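Local coordinates for protein epsin-3 (Saccharomyces cerevisiae, PDB 3ONK) that helps recruit clathrin to the Golgi network and endosomes and binds membranes enriched in phosphatidylinositol-3,5-bisphosphate, here represented by its ENTH domain, at residues T10-E13 with G14-R17; Q34-Q37 with G38-F42; E47-S50 with M51-R55; N91-N94 with L95-L99. One frame throughout, in Å; residues are numbered along the deposited sequence.

Contact 1 of 4, residues T10-E13 with G14-R17; sequences TEME and GKVR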
# COMPACT_ATOMS: atom_id res chain seq x y z
N THR A 10 15.89 8.95 1.91
CA THR A 10 15.99 9.05 3.35
C THR A 10 15.76 7.65 3.94
O THR A 10 15.33 6.72 3.24
CB THR A 10 14.94 10.02 3.94
OG1 THR A 10 13.64 9.47 3.71
CG2 THR A 10 15.03 11.40 3.29
N GLU A 11 16.04 7.52 5.23
CA GLU A 11 15.86 6.26 5.94
C GLU A 11 14.46 5.71 5.72
O GLU A 11 14.29 4.53 5.43
CB GLU A 11 16.06 6.46 7.43
CG GLU A 11 17.43 6.12 7.94
CD GLU A 11 17.42 5.94 9.44
OE1 GLU A 11 16.81 4.95 9.93
OE2 GLU A 11 17.99 6.81 10.13
N MET A 12 13.46 6.58 5.87
CA MET A 12 12.07 6.15 5.74
C MET A 12 11.71 5.79 4.29
O MET A 12 10.98 4.84 4.04
CB MET A 12 11.11 7.19 6.31
CG MET A 12 9.63 6.79 6.27
SD MET A 12 9.26 5.25 7.15
CE MET A 12 9.71 5.63 8.83
N GLU A 13 12.21 6.57 3.34
CA GLU A 13 11.97 6.26 1.93
C GLU A 13 12.66 4.94 1.58
O GLU A 13 12.18 4.18 0.73
CB GLU A 13 12.49 7.38 1.03
CG GLU A 13 11.70 8.67 1.16
CD GLU A 13 12.42 9.87 0.56
OE1 GLU A 13 13.62 9.77 0.24
OE2 GLU A 13 11.76 10.92 0.40
N GLY A 14 13.77 4.65 2.26
CA GLY A 14 14.46 3.38 2.08
C GLY A 14 13.65 2.21 2.63
O GLY A 14 13.65 1.12 2.05
N LYS A 15 12.98 2.42 3.75
CA LYS A 15 12.17 1.38 4.34
C LYS A 15 11.00 1.04 3.41
O LYS A 15 10.73 -0.13 3.14
CB LYS A 15 11.66 1.82 5.72
CG LYS A 15 12.71 1.77 6.82
CD LYS A 15 12.07 2.01 8.18
CE LYS A 15 12.98 1.59 9.32
NZ LYS A 15 14.31 2.21 9.22
N VAL A 16 10.32 2.08 2.91
CA VAL A 16 9.24 1.89 1.96
C VAL A 16 9.73 1.21 0.69
O VAL A 16 9.07 0.31 0.15
CB VAL A 16 8.56 3.22 1.58
CG1 VAL A 16 7.45 2.96 0.56
CG2 VAL A 16 7.99 3.89 2.81
N ARG A 17 10.90 1.64 0.20
CA ARG A 17 11.49 1.00 -0.98
C ARG A 17 11.68 -0.50 -0.77
O ARG A 17 11.30 -1.30 -1.62
CB ARG A 17 12.82 1.67 -1.36
CG ARG A 17 12.66 2.97 -2.11
CD ARG A 17 13.97 3.43 -2.75
NE ARG A 17 14.04 3.13 -4.18
CZ ARG A 17 14.83 2.20 -4.71
NH1 ARG A 17 14.83 1.99 -6.02
NH2 ARG A 17 15.61 1.47 -3.92
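Thr10 O accepts the N-H of Gly14 at 2.8 Å, the first i to i+4 bond of helix 11-19. The same pattern continues through Glu11 O to Lys15 N, Met12 O to Val16 N and Glu13 O to Arg17 N. Ahead of this ladder Thr10 and Glu13 form a capping box. Glu13 N donates to Thr10 OG1 at 3.3 Å along a nearly straight N-H (165°), while Thr10 N donates to Glu13 OE1 at 2.9 Å, reaching the carboxylate from above its plane. Two backbone N-H groups at the helix start thus receive side-chain acceptors. Thr10 OG1 also hydrogen-bonds to Glu47 of helix 42-57.

Packing is close where side chains lean on carbonyls of the preceding turn: Val16 CG2 lies 3.4 Å from Met12 O, with Val16 and Met12 both buried. Looser are the ends of Glu11 and Lys15. These two chains run side by side, pointing the same way, and a bend at the end of the lysine chain (chi4 54°) leaves Lys15 NZ 3.8 Å from Glu11 OE1, a long salt bridge at the solvent side, Glu11 being exposed.

Two helices of the ENTH domain lie alongside: Val16 rests on Met51 of helix 42-57, Met12 reaches both Glu47 of that helix and Ile35 of helix 29-38, and the Lys15 side chain touches Leu31, Gln34 and Ile35 of helix 29-38.

Contact 2 of 4, residues Q34-Q37 with G38-F42; sequences QISQ and GTYNF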
# COMPACT_ATOMS: atom_id res chain seq x y z
N GLN A 34 7.17 -0.32 11.37
CA GLN A 34 8.15 0.77 11.40
C GLN A 34 7.68 1.90 10.49
O GLN A 34 7.76 3.08 10.85
CB GLN A 34 9.54 0.28 10.98
CG GLN A 34 10.27 -0.53 12.08
CD GLN A 34 11.57 -1.17 11.59
OE1 GLN A 34 11.66 -1.62 10.46
NE2 GLN A 34 12.58 -1.21 12.46
N ILE A 35 7.19 1.54 9.32
CA ILE A 35 6.72 2.53 8.37
C ILE A 35 5.45 3.22 8.89
O ILE A 35 5.27 4.44 8.75
CB ILE A 35 6.50 1.90 6.99
CG1 ILE A 35 7.86 1.53 6.36
CG2 ILE A 35 5.75 2.84 6.10
CD1 ILE A 35 7.77 0.45 5.29
N SER A 36 4.57 2.43 9.50
CA SER A 36 3.39 2.97 10.15
C SER A 36 3.77 4.05 11.15
O SER A 36 3.13 5.10 11.21
CB SER A 36 2.59 1.84 10.82
OG SER A 36 1.43 2.35 11.42
N GLN A 37 4.82 3.81 11.94
CA GLN A 37 5.30 4.81 12.90
C GLN A 37 5.63 6.13 12.20
O GLN A 37 5.39 7.20 12.76
CB GLN A 37 6.52 4.32 13.68
CG GLN A 37 6.38 2.96 14.33
CD GLN A 37 5.23 2.89 15.31
OE1 GLN A 37 4.30 2.10 15.14
NE2 GLN A 37 5.30 3.71 16.36
N GLY A 38 6.18 6.05 10.99
CA GLY A 38 6.56 7.23 10.25
C GLY A 38 5.38 8.07 9.77
O GLY A 38 5.56 9.24 9.45
N THR A 39 4.18 7.47 9.72
CA THR A 39 2.96 8.20 9.38
C THR A 39 2.50 9.15 10.47
O THR A 39 1.58 9.94 10.27
CB THR A 39 1.75 7.26 9.06
OG1 THR A 39 1.32 6.61 10.26
CG2 THR A 39 2.11 6.23 8.00
N TYR A 40 3.14 9.08 11.64
CA TYR A 40 2.76 9.96 12.74
C TYR A 40 3.57 11.26 12.81
O TYR A 40 3.47 12.03 13.78
CB TYR A 40 2.82 9.21 14.06
CG TYR A 40 1.69 8.22 14.18
CD1 TYR A 40 0.46 8.61 14.70
CD2 TYR A 40 1.84 6.91 13.74
CE1 TYR A 40 -0.57 7.72 14.82
CE2 TYR A 40 0.80 6.01 13.85
CZ TYR A 40 -0.41 6.43 14.39
OH TYR A 40 -1.47 5.56 14.50
N ASN A 41 4.39 11.50 11.80
CA ASN A 41 4.99 12.82 11.63
C ASN A 41 4.90 13.31 10.20
O ASN A 41 4.90 12.53 9.26
CB ASN A 41 6.42 12.92 12.20
CG ASN A 41 7.42 12.09 11.43
OD1 ASN A 41 7.56 10.88 11.66
ND2 ASN A 41 8.16 12.74 10.53
N PHE A 42 4.76 14.61 10.06
CA PHE A 42 4.42 15.20 8.77
C PHE A 42 5.43 14.83 7.69
O PHE A 42 5.06 14.32 6.63
CB PHE A 42 4.29 16.71 8.93
CG PHE A 42 3.86 17.42 7.68
CD1 PHE A 42 3.04 16.79 6.76
CD2 PHE A 42 4.25 18.73 7.44
CE1 PHE A 42 2.64 17.44 5.62
CE2 PHE A 42 3.87 19.38 6.30
CZ PHE A 42 3.05 18.75 5.38
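Backbone pairing changes from i+4 to i+3 where helix 29-38 runs out: Gly38 N makes only weak bonds to Gln34 O and Ile35 O, whereas Tyr40 N reaches three residues back to Gln37 O at 3.1 Å. Ser36 O is the polar focus of the side-chain contact, since Thr39 holds it with two donors. Thr39 OG1 donates to Ser36 O at 2.5 Å, in the carbonyl plane, and Thr39 N donates to the same oxygen at 3.0 Å from well above that plane (61°). With chi1 at 69°, the hydroxyl sits between the backbone N and the carbonyl carbon of its own residue, which turns it back toward Ser36; Thr39 CG2 meanwhile lies 3.7 Å from Ile35 O.

These bonds lead into a type I beta turn from Gly38 to Asn41, and Asn41 stands at the N-cap position of helix 42-57. Residues 38-41 therefore form the corner joining two successive helices of the ENTH domain. A valine at Thr39 would probably leave Ser36 O with the backbone N-H as its single donor in this corner and cost Ser82 N the acceptor it finds in Thr39 OG1.

The Tyr40 ring comes next to the same carbonyls. Gln37 O approaches its edge near the ring plane, 3.7 Å from Tyr40 CD2, while Ser36 O comes obliquely to that carbon at 3.4 Å. At the far end of the ring, Tyr40 OH hydrogen-bonds to His80 O, at the end of helix 64-80.

Contact 3 of 4, residues E47-S50 with M51-R55; sequences EILS and MIFRR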
# COMPACT_ATOMS: atom_id res chain seq x y z
N GLU A 47 6.89 11.54 2.85
CA GLU A 47 7.91 10.67 2.23
C GLU A 47 7.32 9.33 1.84
O GLU A 47 7.56 8.82 0.74
CB GLU A 47 9.09 10.44 3.16
CG GLU A 47 9.93 11.67 3.38
CD GLU A 47 11.07 11.44 4.34
OE1 GLU A 47 11.68 12.44 4.75
OE2 GLU A 47 11.37 10.27 4.69
N ILE A 48 6.55 8.76 2.76
CA ILE A 48 5.94 7.44 2.58
C ILE A 48 4.94 7.49 1.44
O ILE A 48 4.89 6.60 0.60
CB ILE A 48 5.19 6.99 3.87
CG1 ILE A 48 6.17 6.83 5.04
CG2 ILE A 48 4.44 5.71 3.65
CD1 ILE A 48 5.48 6.73 6.38
N LEU A 49 4.14 8.55 1.44
CA LEU A 49 3.12 8.78 0.42
C LEU A 49 3.71 8.79 -1.01
O LEU A 49 3.30 8.01 -1.87
CB LEU A 49 2.45 10.12 0.70
CG LEU A 49 0.99 10.31 0.31
CD1 LEU A 49 0.08 9.55 1.28
CD2 LEU A 49 0.64 11.82 0.26
N SER A 50 4.65 9.69 -1.25
CA SER A 50 5.36 9.76 -2.52
C SER A 50 5.79 8.38 -2.97
O SER A 50 5.43 7.92 -4.06
CB SER A 50 6.60 10.61 -2.38
OG SER A 50 6.30 11.80 -1.67
N MET A 51 6.55 7.72 -2.12
CA MET A 51 7.16 6.44 -2.43
C MET A 51 6.12 5.37 -2.80
O MET A 51 6.33 4.61 -3.75
CB MET A 51 8.00 5.97 -1.24
CG MET A 51 9.21 6.85 -0.93
SD MET A 51 10.45 6.89 -2.24
CE MET A 51 10.47 5.18 -2.75
N ILE A 52 5.02 5.31 -2.05
CA ILE A 52 4.04 4.26 -2.27
C ILE A 52 3.33 4.40 -3.61
O ILE A 52 3.10 3.41 -4.30
CB ILE A 52 2.96 4.19 -1.17
CG1 ILE A 52 3.53 3.58 0.11
CG2 ILE A 52 1.79 3.32 -1.64
CD1 ILE A 52 2.45 3.13 1.11
N PHE A 53 2.98 5.62 -3.98
CA PHE A 53 2.22 5.82 -5.21
C PHE A 53 3.10 5.86 -6.46
O PHE A 53 2.64 5.56 -7.56
CB PHE A 53 1.32 7.05 -5.12
CG PHE A 53 0.26 6.94 -4.05
CD1 PHE A 53 -0.60 5.86 -4.01
CD2 PHE A 53 0.12 7.93 -3.09
CE1 PHE A 53 -1.58 5.75 -3.03
CE2 PHE A 53 -0.87 7.83 -2.10
CZ PHE A 53 -1.71 6.74 -2.07
N ARG A 54 4.38 6.21 -6.29
CA ARG A 54 5.33 6.13 -7.39
C ARG A 54 5.16 4.79 -8.07
O ARG A 54 5.25 4.68 -9.29
CB ARG A 54 6.77 6.27 -6.90
CG ARG A 54 7.09 7.68 -6.43
CD ARG A 54 8.56 7.89 -6.14
NE ARG A 54 8.79 9.26 -5.68
CZ ARG A 54 8.94 10.30 -6.49
NH1 ARG A 54 8.89 10.13 -7.81
NH2 ARG A 54 9.13 11.51 -5.98
N ARG A 55 4.89 3.77 -7.27
CA ARG A 55 4.74 2.42 -7.78
C ARG A 55 3.54 2.28 -8.73
O ARG A 55 3.66 1.69 -9.81
CB ARG A 55 4.65 1.43 -6.61
CG ARG A 55 5.94 0.65 -6.37
CD ARG A 55 7.15 1.57 -6.18
NE ARG A 55 7.54 1.71 -4.77
CZ ARG A 55 8.34 2.66 -4.29
NH1 ARG A 55 8.85 3.58 -5.11
NH2 ARG A 55 8.62 2.69 -2.99
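The Phe53 ring takes Leu49 against its CE2 corner: Leu49 CD1 and Phe53 CE2 are 3.9 Å apart, and Leu49 CG touches the same ring carbon, the two side chains running at a slant to each other. Leu49 O reaches Phe53 CD2 at 3.4 Å, obliquely. Phe53 CG lies anti to its own carbonyl carbon (chi1 -63°), a setting that carries the ring back along the preceding turn to Leu49. Outside the segments, this ring also meets that of Phe56, with the planes about 65° apart.

All of this belongs to the middle of helix 42-57, where four successive i to i+4 bonds run from Met51 N to Arg54 N. Ile52 N donates to Ile48 O at 3.0 Å, and the side chains of these two isoleucines lie alongside one another, Ile48 CG2 and Ile52 CD1 being 4.1 Å apart. The helix presents Met51 to Val16 of helix 11-19 and Ile52 to Leu73, Leu74 and Leu77 of helix 64-80.

Replacing Phe53 by an alanine is likely to open a gap beside Leu49 and remove the surface on which Leu74 of helix 64-80 and Thr89 of helix 83-90 rest. On a more exposed flank, the extended Arg54 chain starts out beside the carbonyl of Ser50, with Arg54 CB 3.5 Å from Ser50 O.

Contact 4 of 4, residues N91-N94 with L95-L99; sequences NSIN and LIRIL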
# COMPACT_ATOMS: atom_id res chain seq x y z
N ASN A 91 -7.07 11.67 -0.75
CA ASN A 91 -6.83 12.66 -1.79
C ASN A 91 -6.26 12.05 -3.08
O ASN A 91 -6.10 12.75 -4.09
CB ASN A 91 -5.91 13.78 -1.28
CG ASN A 91 -6.56 14.61 -0.17
OD1 ASN A 91 -7.78 14.66 -0.06
ND2 ASN A 91 -5.74 15.25 0.66
N SER A 92 -5.95 10.76 -3.04
CA SER A 92 -5.35 10.05 -4.17
C SER A 92 -6.18 8.84 -4.63
O SER A 92 -5.64 7.98 -5.32
CB SER A 92 -3.96 9.54 -3.79
OG SER A 92 -3.07 10.59 -3.49
N ILE A 93 -7.45 8.77 -4.24
CA ILE A 93 -8.32 7.65 -4.62
C ILE A 93 -8.33 7.49 -6.14
O ILE A 93 -8.31 6.37 -6.66
CB ILE A 93 -9.79 7.86 -4.16
CG1 ILE A 93 -9.90 7.83 -2.64
CG2 ILE A 93 -10.67 6.74 -4.70
CD1 ILE A 93 -9.78 6.42 -2.06
N ASN A 94 -8.37 8.62 -6.83
CA ASN A 94 -8.31 8.69 -8.29
C ASN A 94 -7.20 7.83 -8.89
O ASN A 94 -7.43 7.00 -9.77
CB ASN A 94 -8.13 10.16 -8.71
CG ASN A 94 -7.46 11.01 -7.60
OD1 ASN A 94 -8.13 11.54 -6.70
ND2 ASN A 94 -6.12 11.13 -7.66
N LEU A 95 -5.99 8.06 -8.40
CA LEU A 95 -4.79 7.37 -8.85
C LEU A 95 -4.86 5.88 -8.50
O LEU A 95 -4.42 5.04 -9.28
CB LEU A 95 -3.57 8.02 -8.20
CG LEU A 95 -2.13 7.88 -8.74
CD1 LEU A 95 -1.19 7.58 -7.59
CD2 LEU A 95 -2.00 6.83 -9.84
N ILE A 96 -5.41 5.57 -7.34
CA ILE A 96 -5.50 4.19 -6.89
C ILE A 96 -6.45 3.41 -7.80
O ILE A 96 -6.18 2.25 -8.16
CB ILE A 96 -5.97 4.13 -5.42
CG1 ILE A 96 -5.01 4.91 -4.52
CG2 ILE A 96 -6.13 2.69 -4.95
CD1 ILE A 96 -5.44 4.97 -3.08
N ARG A 97 -7.55 4.08 -8.17
CA ARG A 97 -8.58 3.53 -9.04
C ARG A 97 -8.02 3.01 -10.36
O ARG A 97 -8.55 2.07 -10.94
CB ARG A 97 -9.66 4.58 -9.34
CG ARG A 97 -10.54 4.94 -8.15
CD ARG A 97 -11.97 5.38 -8.57
NE ARG A 97 -12.76 5.80 -7.42
CZ ARG A 97 -13.58 5.01 -6.74
NH1 ARG A 97 -14.24 5.49 -5.70
NH2 ARG A 97 -13.75 3.74 -7.10
N ILE A 98 -6.94 3.63 -10.83
CA ILE A 98 -6.32 3.20 -12.07
C ILE A 98 -6.04 1.70 -12.04
O ILE A 98 -6.15 1.03 -13.06
CB ILE A 98 -5.01 3.98 -12.36
CG1 ILE A 98 -4.54 3.75 -13.80
CG2 ILE A 98 -3.89 3.56 -11.42
CD1 ILE A 98 -3.13 4.27 -14.06
N LEU A 99 -5.69 1.18 -10.87
CA LEU A 99 -5.28 -0.23 -10.75
C LEU A 99 -6.44 -1.20 -10.92
O LEU A 99 -6.22 -2.40 -11.05
CB LEU A 99 -4.58 -0.49 -9.41
CG LEU A 99 -3.21 0.19 -9.29
CD1 LEU A 99 -2.55 -0.14 -7.94
CD2 LEU A 99 -2.33 -0.21 -10.45
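Helix 93-97 is a short helix of the ENTH domain, begun by Ser92 at the N-cap position, and the contact covers this single short helix from that cap onward. Ser92 O accepts Ile96 N at 3.2 Å, while Ile93 O accepts Arg97 N at 2.8 Å. The cap comes from position alone, for the Ser92 side chain makes no capping bond.

Beside the backbone bonds, the clearest side-chain contact is that of Ile93 with Arg97. Ile93 CG2 meets the aliphatic stem and the start of the head group of Arg97: Arg97 NE lies 3.6 Å away and Arg97 CG 3.9 Å, the chains crossing at a slant. Because the arginine is extended from CG to NE (chi3 -176°), its guanidinium is carried past that methyl, which approaches the flat group obliquely. The charged end has a weak, long ion pair with Glu100.

Ile96, buried here, rests its CG1 3.2 Å from Ser92 O. Leu95 CB sits 3.5 Å from the same oxygen.

The short helix packs on helix 113-127 and on helix 42-57. Ile93 and Ile96 both meet Leu127 of the former, Ile96 adding Val120, whereas Ser92, Leu95 and Ile96 bear on Phe53 of the latter; Leu99, just beyond, reaches Ile67 and Leu71 of helix 64-80.

How the contacts relate
Each contact is local, closing one helical turn or corner, so along the chain the four stand in series with none nested or crossed. Contact 1 opens helix 11-19, contact 2 ends helix 29-38 and turns toward helix 42-57, contact 3 lies within that helix, and contact 4 takes in all of helix 93-97. Contact 3 touches the others: contact 1 through the probable hydrogen bond Thr10 OG1 to Glu47 OE2 (2.6 Å), contact 2 where Ile48 CD1 lies 3.3 Å from Ile35 O, contact 4 through Phe53. Contacts 1 and 2 also meet; contact 4 touches neither. Helix 42-57 thus ties helices 11-19 and 29-38 to helix 93-97.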